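Local atomic coordinates of Vv2_1132 (Vibrio vulnificus CMCP6, PDB entry 5Y9S), a protein that probably regulates transcription as a LysR-type regulator, binding DNA through its N-terminal helix-turn-helix domain and an effector through its C-terminal domain, and assembles as a tetramer. Residues 11-16 against 44-49; 17-22 against 27-32; 267-270 against 274-277. All blocks are in the same frame, centred on the assembly; numbering follows the deposited sequence.

Contact 1 of 3, residues 11-16 against 44-49; sequences FKWLED and IQALEV
Trp13 lays one face of its indole on the backbone of helix 37-51, against the peptide that joins Ala46 to Leu47. Leu47 N sits over the centre of the ring, and Leu47 CA makes a CH-pi contact 4.1 Å from the centroid of the six-membered ring of Trp13, 19° off its normal. At the far rim the methyl of Ala46 closes in, its CB 3.4 Å from Trp13 CZ2, which makes this the tightest point of the interface. The Leu47 and Trp13 side chains run antiparallel past one another: Leu47 CD1 lies 3.9 Å from Trp13 CE3, on the benzo ring, while Leu47 CD2 reaches 3.8 Å from the carbonyl O of Trp13. With chi1 at -67°, the indole leaves the helix beside its own backbone N and is turned flat against Ala46 and Leu47.

One turn on, things are looser. Ile44 CD1 comes only to 4.0 Å from Asp16 O, and the Asp16 carboxylate turns to Arg43 and Arg33, with which it forms salt bridges. On the solvent side Ala46 is partly exposed. Trp13 also meets the ring of Trp50, and Leu47 packs on Phe17.

The two segments cross at -108° with axes 9.6 Å apart. Between them the contact is one of shape and dispersion: a large flat ring against a helix backbone, flanked by two aliphatic side chains. The polar grip comes from Asp16, whose two arginine partners lie outside both segments and would be expected to add charge-based cohesion to the helix-turn-helix domain.

Contact 2 of 3, residues 17-22 against 27-32; sequences FLSLME and SAAAKA
A chi1 of 159° swings the hydroxyl of Ser19 away from its own backbone N and out across the gap, where OG arrives over Ala29 on helix 26-32. Leu20 takes nearly the same first torsion, 157°, which carries its branched end past Ala29 and toward helix 37-51, so that CB and the backbone CA are what it offers to the facing helix. Into this spot points the methyl of Ala29: its CB lies 3.5 Å from Ser19 OG, 3.7 Å from Leu20 CA and 3.9 Å from Leu20 CB. The polar component is slight, a weak hydrogen bond of 3.4 Å from Ser19 OG to the carbonyl O of Ala29. Ala32, one turn further, rests its CB 3.8 Å from the same Ser19 OG and closes the exposed end of the contact.

Small residues are what let the helices come so close. The CA atoms of Leu20 and Ala29 are only 5.0 Å apart, and the segment axes approach to 8.5 Å at an angle of 138°. Phe40 of helix 37-51 packs on Leu20, Ala29 and Ala30, while Leu18 and Met21 touch Leu166 of the third subunit.

Helix 11-22 and helix 26-32 are consecutive, joined by a short loop, and cross well off antiparallel. They belong to the winged helix-turn-helix domain of LysR-type regulators, in which helices 26-32 and 37-51 would be the helix-turn-helix proper, backed by helix 11-22.

Contact 3 of 3, residues 267-270 against 274-277; sequences IAFE and EWQI
The ring of Phe269 is held between two neighbours. Over one face, close to the centre, lies the methyl of Ala268, its CB 4.0 Å above the ring plane. Over the opposite face comes the benzo edge of Trp275, led by CE3 and CZ3. Seen from the indole, the meeting is at its rim: Phe269 CE2 lies in the plane of the Trp275 ring and CD2 close to that plane. This is an offset edge-to-face pair, with centroids of the Phe269 ring and the six-membered ring of Trp275 5.2 Å apart and planes at 73°. The offset shows in the atoms that touch, since the Trp275 edge falls on the CG and CD2 side of the phenyl ring; Phe269 CD2 is 3.5 Å from Trp275 CE3, and Phe269 CB follows at 3.8 Å from the same CE3.

Backbone shape sets this up. Phe269 sits in the left-handed helical region (phi 59°, psi 35°), in the turn that follows strand 266-267, and its side chain then reaches across to the 3-10 segment ending at Trp275. The indole in turn rests on Leu222, Pro223 and Leu224, and Trp275 O accepts a hydrogen bond from Trp250 NE1.

Alongside, a slighter contact joins Ile267 and Gln276, their side chains set roughly perpendicular to each other. Gln276 is extended beyond CG, and its amide OE1 lies 3.8 Å from Ile267 CG2, a van der Waals touch only. Both side chains also pack on Val183 of strand 172-186.

Two partly exposed aromatic rings thus do most of the work of joining the two ends of the loop between strands 266-267 and 277-286. The edge hydrogens of Trp275 meeting the pi cloud of Phe269 give a mildly electrostatic, chiefly dispersive attraction at the surface of the LysR substrate-binding domain.

Contacts 1 and 2 share helix 11-22 and sit in the N-terminal helix-turn-helix domain, their centres 11 Å apart. Contact 2 is nested inside the chain loop that contact 1 closes, and the two meet directly: Ile44 CD1 lies 3.8 Å from Leu20 CD2. Helix 11-22 packs on helix 37-51 along much of its length and on helix 26-32 with its second half, tying the three into a compact bundle. Contact 3 comes much later in the chain, in the C-terminal substrate-binding region, its centre about 63 Å from that of contact 1 and 57 Å from that of contact 2. The two ends of this elongated subunit, probably DNA-binding and effector-binding, hold separate contacts.

Contact 1 of 3, residues 11-16 against 44-49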
loop_
_atom_site.group_PDB
_atom_site.type_symbol
_atom_site.label_atom_id
_atom_site.label_comp_id
_atom_site.label_asym_id
_atom_site.label_seq_id
_atom_site.Cartn_x
_atom_site.Cartn_y
_atom_site.Cartn_z
ATOM N N PHE D 11 5.100 -15.111 2.596
ATOM C CA PHE D 11 4.279 -14.162 3.331
ATOM C C PHE D 11 4.583 -14.201 4.820
ATOM O O PHE D 11 4.642 -13.147 5.473
ATOM C CB PHE D 11 2.804 -14.456 3.046
ATOM C CG PHE D 11 1.854 -13.858 4.036
ATOM C CD1 PHE D 11 1.416 -12.562 3.888
ATOM C CD2 PHE D 11 1.377 -14.606 5.110
ATOM C CE1 PHE D 11 0.531 -12.009 4.802
ATOM C CE2 PHE D 11 0.502 -14.052 6.029
ATOM C CZ PHE D 11 0.077 -12.751 5.871
ATOM N N LYS D 12 4.780 -15.397 5.393
ATOM C CA LYS D 12 4.868 -15.427 6.853
ATOM C C LYS D 12 6.205 -14.909 7.387
ATOM O O LYS D 12 6.302 -14.640 8.589
ATOM C CB LYS D 12 4.578 -16.831 7.407
ATOM C CG LYS D 12 4.992 -17.983 6.540
ATOM C CD LYS D 12 4.541 -19.294 7.160
ATOM C CE LYS D 12 3.119 -19.673 6.702
ATOM N NZ LYS D 12 2.537 -20.820 7.482
ATOM N N TRP D 13 7.223 -14.738 6.529
ATOM C CA TRP D 13 8.449 -14.021 6.913
ATOM C C TRP D 13 8.133 -12.644 7.499
ATOM O O TRP D 13 8.819 -12.167 8.418
ATOM C CB TRP D 13 9.355 -13.830 5.688
ATOM C CG TRP D 13 9.936 -15.092 5.124
ATOM C CD1 TRP D 13 9.957 -16.329 5.718
ATOM C CD2 TRP D 13 10.584 -15.247 3.845
ATOM N NE1 TRP D 13 10.591 -17.225 4.893
ATOM C CE2 TRP D 13 10.979 -16.593 3.738
ATOM C CE3 TRP D 13 10.861 -14.380 2.790
ATOM C CZ2 TRP D 13 11.633 -17.090 2.620
ATOM C CZ3 TRP D 13 11.511 -14.871 1.678
ATOM C CH2 TRP D 13 11.906 -16.216 1.607
ATOM N N LEU D 14 7.097 -11.993 6.978
ATOM C CA LEU D 14 6.784 -10.638 7.412
ATOM C C LEU D 14 6.361 -10.616 8.869
ATOM O O LEU D 14 6.926 -9.875 9.679
ATOM C CB LEU D 14 5.695 -10.053 6.526
ATOM C CG LEU D 14 6.031 -10.110 5.047
ATOM C CD1 LEU D 14 4.871 -9.568 4.245
ATOM C CD2 LEU D 14 7.277 -9.321 4.772
ATOM N N GLU D 15 5.368 -11.420 9.232
ATOM C CA GLU D 15 5.002 -11.484 10.648
ATOM C C GLU D 15 6.134 -12.082 11.462
ATOM O O GLU D 15 6.366 -11.654 12.598
ATOM C CB GLU D 15 3.707 -12.284 10.847
ATOM C CG GLU D 15 2.746 -12.232 9.652
ATOM C CD GLU D 15 1.474 -13.075 9.844
ATOM O OE1 GLU D 15 0.825 -12.921 10.905
ATOM O OE2 GLU D 15 1.126 -13.889 8.942
ATOM N N ASP D 16 6.867 -13.047 10.896
ATOM C CA ASP D 16 8.093 -13.517 11.555
ATOM C C ASP D 16 8.973 -12.338 11.912
ATOM O O ASP D 16 9.392 -12.177 13.061
ATOM C CB ASP D 16 8.872 -14.472 10.649
ATOM C CG ASP D 16 8.207 -15.820 10.519
ATOM O OD1 ASP D 16 7.297 -16.088 11.318
ATOM O OD2 ASP D 16 8.573 -16.607 9.614
ATOM N N ILE D 44 13.738 -16.754 9.488
ATOM C CA ILE D 44 14.427 -15.470 9.576
ATOM C C ILE D 44 15.642 -15.450 8.653
ATOM O O ILE D 44 15.951 -14.435 8.006
ATOM C CB ILE D 44 14.806 -15.198 11.039
ATOM C CG1 ILE D 44 13.524 -15.007 11.874
ATOM C CG2 ILE D 44 15.771 -14.034 11.150
ATOM C CD1 ILE D 44 12.904 -13.614 11.758
ATOM N N GLN D 45 16.339 -16.573 8.560
ATOM C CA GLN D 45 17.519 -16.632 7.712
ATOM C C GLN D 45 17.134 -16.580 6.238
ATOM O O GLN D 45 17.746 -15.840 5.463
ATOM C CB GLN D 45 18.320 -17.891 8.038
ATOM C CG GLN D 45 19.206 -18.373 6.914
ATOM C CD GLN D 45 20.182 -19.452 7.378
ATOM O OE1 GLN D 45 19.782 -20.416 8.031
ATOM N NE2 GLN D 45 21.463 -19.280 7.059
ATOM N N ALA D 46 16.083 -17.313 5.848
ATOM C CA ALA D 46 15.603 -17.227 4.470
ATOM C C ALA D 46 15.168 -15.807 4.117
ATOM O O ALA D 46 15.431 -15.330 3.004
ATOM C CB ALA D 46 14.449 -18.195 4.247
ATOM N N LEU D 47 14.502 -15.119 5.044
ATOM C CA LEU D 47 14.118 -13.727 4.795
ATOM C C LEU D 47 15.347 -12.851 4.595
ATOM O O LEU D 47 15.337 -11.941 3.759
ATOM C CB LEU D 47 13.282 -13.185 5.952
ATOM C CG LEU D 47 13.034 -11.676 5.928
ATOM C CD1 LEU D 47 12.281 -11.226 4.658
ATOM C CD2 LEU D 47 12.274 -11.269 7.137
ATOM N N GLU D 48 16.418 -13.100 5.355
ATOM C CA GLU D 48 17.605 -12.268 5.191
ATOM C C GLU D 48 18.328 -12.598 3.890
ATOM O O GLU D 48 18.755 -11.684 3.170
ATOM C CB GLU D 48 18.525 -12.404 6.413
ATOM C CG GLU D 48 17.951 -11.635 7.626
ATOM C CD GLU D 48 18.888 -11.494 8.818
ATOM O OE1 GLU D 48 18.763 -10.482 9.540
ATOM O OE2 GLU D 48 19.732 -12.378 9.055
ATOM N N VAL D 49 18.449 -13.892 3.557
ATOM C CA VAL D 49 18.989 -14.300 2.256
ATOM C C VAL D 49 18.212 -13.640 1.122
ATOM O O VAL D 49 18.793 -13.068 0.188
ATOM C CB VAL D 49 18.953 -15.831 2.116
ATOM C CG1 VAL D 49 19.329 -16.222 0.689
ATOM C CG2 VAL D 49 19.898 -16.485 3.123
#

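Contact 2 of 3, residues 17-22 against 27-32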
loop_
_atom_site.group_PDB
_atom_site.type_symbol
_atom_site.label_atom_id
_atom_site.label_comp_id
_atom_site.label_asym_id
_atom_site.label_seq_id
_atom_site.Cartn_x
_atom_site.Cartn_y
_atom_site.Cartn_z
ATOM N N PHE D 17 9.214 -11.474 10.926
ATOM C CA PHE D 17 10.052 -10.305 11.145
ATOM C C PHE D 17 9.475 -9.413 12.245
ATOM O O PHE D 17 10.164 -9.094 13.218
ATOM C CB PHE D 17 10.222 -9.535 9.841
ATOM C CG PHE D 17 10.792 -8.168 10.042
ATOM C CD1 PHE D 17 12.164 -7.970 10.095
ATOM C CD2 PHE D 17 9.950 -7.069 10.194
ATOM C CE1 PHE D 17 12.692 -6.699 10.294
ATOM C CE2 PHE D 17 10.470 -5.802 10.412
ATOM C CZ PHE D 17 11.850 -5.617 10.451
ATOM N N LEU D 18 8.220 -8.972 12.089
ATOM C CA LEU D 18 7.591 -8.128 13.108
ATOM C C LEU D 18 7.691 -8.768 14.493
ATOM O O LEU D 18 8.086 -8.119 15.476
ATOM C CB LEU D 18 6.130 -7.889 12.752
ATOM C CG LEU D 18 5.841 -7.077 11.473
ATOM C CD1 LEU D 18 4.468 -6.449 11.507
ATOM C CD2 LEU D 18 6.856 -5.989 11.253
ATOM N N SER D 19 7.368 -10.062 14.580
ATOM C CA SER D 19 7.329 -10.725 15.883
ATOM C C SER D 19 8.699 -10.738 16.552
ATOM O O SER D 19 8.790 -10.569 17.770
ATOM C CB SER D 19 6.783 -12.149 15.760
ATOM O OG SER D 19 7.185 -12.912 16.883
ATOM N N LEU D 20 9.780 -10.927 15.787
ATOM C CA LEU D 20 11.086 -10.899 16.443
ATOM C C LEU D 20 11.539 -9.474 16.725
ATOM O O LEU D 20 12.321 -9.255 17.648
ATOM C CB LEU D 20 12.144 -11.661 15.611
ATOM C CG LEU D 20 13.626 -11.311 15.809
ATOM C CD1 LEU D 20 14.084 -11.652 17.203
ATOM C CD2 LEU D 20 14.472 -12.068 14.810
ATOM N N MET D 21 11.038 -8.486 15.983
ATOM C CA MET D 21 11.380 -7.101 16.307
ATOM C C MET D 21 10.786 -6.675 17.644
ATOM O O MET D 21 11.433 -5.947 18.405
ATOM C CB MET D 21 10.910 -6.170 15.196
ATOM C CG MET D 21 11.184 -4.686 15.454
ATOM S SD MET D 21 10.276 -3.589 14.302
ATOM C CE MET D 21 10.652 -1.950 14.986
ATOM N N GLU D 22 9.557 -7.112 17.949
ATOM C CA GLU D 22 8.925 -6.723 19.204
ATOM C C GLU D 22 9.516 -7.483 20.392
ATOM O O GLU D 22 10.223 -6.889 21.215
ATOM C CB GLU D 22 7.410 -6.908 19.139
ATOM C CG GLU D 22 6.871 -8.181 18.516
ATOM C CD GLU D 22 5.356 -8.343 18.735
ATOM O OE1 GLU D 22 4.813 -7.762 19.704
ATOM O OE2 GLU D 22 4.708 -9.050 17.929
ATOM N N SER D 27 13.462 -17.302 20.884
ATOM C CA SER D 27 12.613 -18.278 21.543
ATOM C C SER D 27 11.197 -17.739 21.716
ATOM O O SER D 27 10.217 -18.413 21.367
ATOM C CB SER D 27 13.227 -18.670 22.886
ATOM O OG SER D 27 12.487 -19.724 23.454
ATOM N N ALA D 28 11.070 -16.517 22.250
ATOM C CA ALA D 28 9.748 -15.917 22.416
ATOM C C ALA D 28 9.080 -15.677 21.068
ATOM O O ALA D 28 7.888 -15.977 20.888
ATOM C CB ALA D 28 9.867 -14.611 23.193
ATOM N N ALA D 29 9.841 -15.157 20.101
ATOM C CA ALA D 29 9.282 -14.924 18.773
ATOM C C ALA D 29 8.802 -16.222 18.134
ATOM O O ALA D 29 7.758 -16.245 17.469
ATOM C CB ALA D 29 10.314 -14.229 17.888
ATOM N N ALA D 30 9.540 -17.318 18.330
ATOM C CA ALA D 30 9.124 -18.584 17.726
ATOM C C ALA D 30 7.841 -19.110 18.361
ATOM O O ALA D 30 7.002 -19.703 17.670
ATOM C CB ALA D 30 10.234 -19.622 17.850
ATOM N N LYS D 31 7.685 -18.934 19.681
ATOM C CA LYS D 31 6.435 -19.330 20.324
ATOM C C LYS D 31 5.286 -18.454 19.840
ATOM O O LYS D 31 4.232 -18.960 19.438
ATOM C CB LYS D 31 6.570 -19.267 21.847
ATOM C CG LYS D 31 7.517 -20.313 22.446
ATOM C CD LYS D 31 7.612 -21.579 21.589
ATOM C CE LYS D 31 9.031 -21.786 21.032
ATOM N NZ LYS D 31 9.071 -22.874 20.006
ATOM N N ALA D 32 5.488 -17.138 19.834
ATOM C CA ALA D 32 4.458 -16.238 19.330
ATOM C C ALA D 32 3.970 -16.640 17.944
ATOM O O ALA D 32 2.794 -16.436 17.624
ATOM C CB ALA D 32 4.976 -14.797 19.323
#

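Contact 3 of 3, residues 267-270 against 274-277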
loop_
_atom_site.group_PDB
_atom_site.type_symbol
_atom_site.label_atom_id
_atom_site.label_comp_id
_atom_site.label_asym_id
_atom_site.label_seq_id
_atom_site.Cartn_x
_atom_site.Cartn_y
_atom_site.Cartn_z
ATOM N N ILE D 267 -35.836 9.640 38.776
ATOM C CA ILE D 267 -36.250 10.509 37.689
ATOM C C ILE D 267 -36.350 11.931 38.226
ATOM O O ILE D 267 -36.886 12.161 39.315
ATOM C CB ILE D 267 -37.582 10.029 37.096
ATOM C CG1 ILE D 267 -37.388 8.693 36.379
ATOM C CG2 ILE D 267 -38.163 11.078 36.157
ATOM C CD1 ILE D 267 -38.677 7.953 36.129
ATOM N N ALA D 268 -35.775 12.883 37.500
ATOM C CA ALA D 268 -35.833 14.289 37.883
ATOM C C ALA D 268 -36.976 14.983 37.151
ATOM O O ALA D 268 -37.318 14.632 36.020
ATOM C CB ALA D 268 -34.509 15.002 37.582
ATOM N N PHE D 269 -37.563 15.977 37.806
ATOM C CA PHE D 269 -38.666 16.749 37.227
ATOM C C PHE D 269 -39.856 15.862 36.874
ATOM O O PHE D 269 -40.552 16.093 35.884
ATOM C CB PHE D 269 -38.199 17.544 36.008
ATOM C CG PHE D 269 -36.833 18.159 36.168
ATOM C CD1 PHE D 269 -36.513 18.896 37.305
ATOM C CD2 PHE D 269 -35.872 18.010 35.184
ATOM C CE1 PHE D 269 -35.270 19.476 37.452
ATOM C CE2 PHE D 269 -34.611 18.596 35.321
ATOM C CZ PHE D 269 -34.316 19.330 36.455
ATOM N N GLU D 270 -40.074 14.845 37.703
ATOM C CA GLU D 270 -41.233 13.962 37.707
ATOM C C GLU D 270 -42.492 14.684 37.270
ATOM O O GLU D 270 -43.302 14.135 36.519
ATOM C CB GLU D 270 -41.452 13.389 39.114
ATOM C CG GLU D 270 -40.202 12.788 39.780
ATOM C CD GLU D 270 -39.233 13.832 40.373
ATOM O OE1 GLU D 270 -39.161 14.972 39.853
ATOM O OE2 GLU D 270 -38.521 13.496 41.350
ATOM N N GLU D 274 -43.712 16.064 29.901
ATOM C CA GLU D 274 -43.358 16.447 28.541
ATOM C C GLU D 274 -41.883 16.795 28.387
ATOM O O GLU D 274 -41.479 17.233 27.305
ATOM C CB GLU D 274 -44.231 17.619 28.081
ATOM C CG GLU D 274 -43.816 18.953 28.648
ATOM C CD GLU D 274 -44.125 19.070 30.120
ATOM O OE1 GLU D 274 -45.197 18.586 30.542
ATOM O OE2 GLU D 274 -43.295 19.636 30.856
ATOM N N TRP D 275 -41.080 16.628 29.435
ATOM C CA TRP D 275 -39.625 16.649 29.354
ATOM C C TRP D 275 -39.048 15.259 29.153
ATOM O O TRP D 275 -37.821 15.103 29.079
ATOM C CB TRP D 275 -39.036 17.266 30.625
ATOM C CG TRP D 275 -39.394 18.698 30.821
ATOM C CD1 TRP D 275 -40.338 19.412 30.140
ATOM C CD2 TRP D 275 -38.802 19.607 31.753
ATOM N NE1 TRP D 275 -40.374 20.705 30.595
ATOM C CE2 TRP D 275 -39.441 20.851 31.587
ATOM C CE3 TRP D 275 -37.796 19.488 32.714
ATOM C CZ2 TRP D 275 -39.107 21.969 32.347
ATOM C CZ3 TRP D 275 -37.468 20.599 33.469
ATOM C CH2 TRP D 275 -38.120 21.824 33.280
ATOM N N GLN D 276 -39.907 14.250 29.105
ATOM C CA GLN D 276 -39.520 12.882 28.804
ATOM C C GLN D 276 -39.820 12.619 27.332
ATOM O O GLN D 276 -40.960 12.791 26.884
ATOM C CB GLN D 276 -40.267 11.912 29.726
ATOM C CG GLN D 276 -40.404 12.478 31.147
ATOM C CD GLN D 276 -40.958 11.492 32.161
ATOM O OE1 GLN D 276 -40.667 11.584 33.357
ATOM N NE2 GLN D 276 -41.761 10.549 31.693
ATOM N N ILE D 277 -38.798 12.216 26.588
ATOM C CA ILE D 277 -38.854 12.183 25.130
ATOM C C ILE D 277 -39.246 10.779 24.692
ATOM O O ILE D 277 -38.532 9.820 25.028
ATOM C CB ILE D 277 -37.518 12.585 24.501
ATOM C CG1 ILE D 277 -37.087 13.961 25.006
ATOM C CG2 ILE D 277 -37.668 12.590 23.001
ATOM C CD1 ILE D 277 -35.623 14.205 24.884
#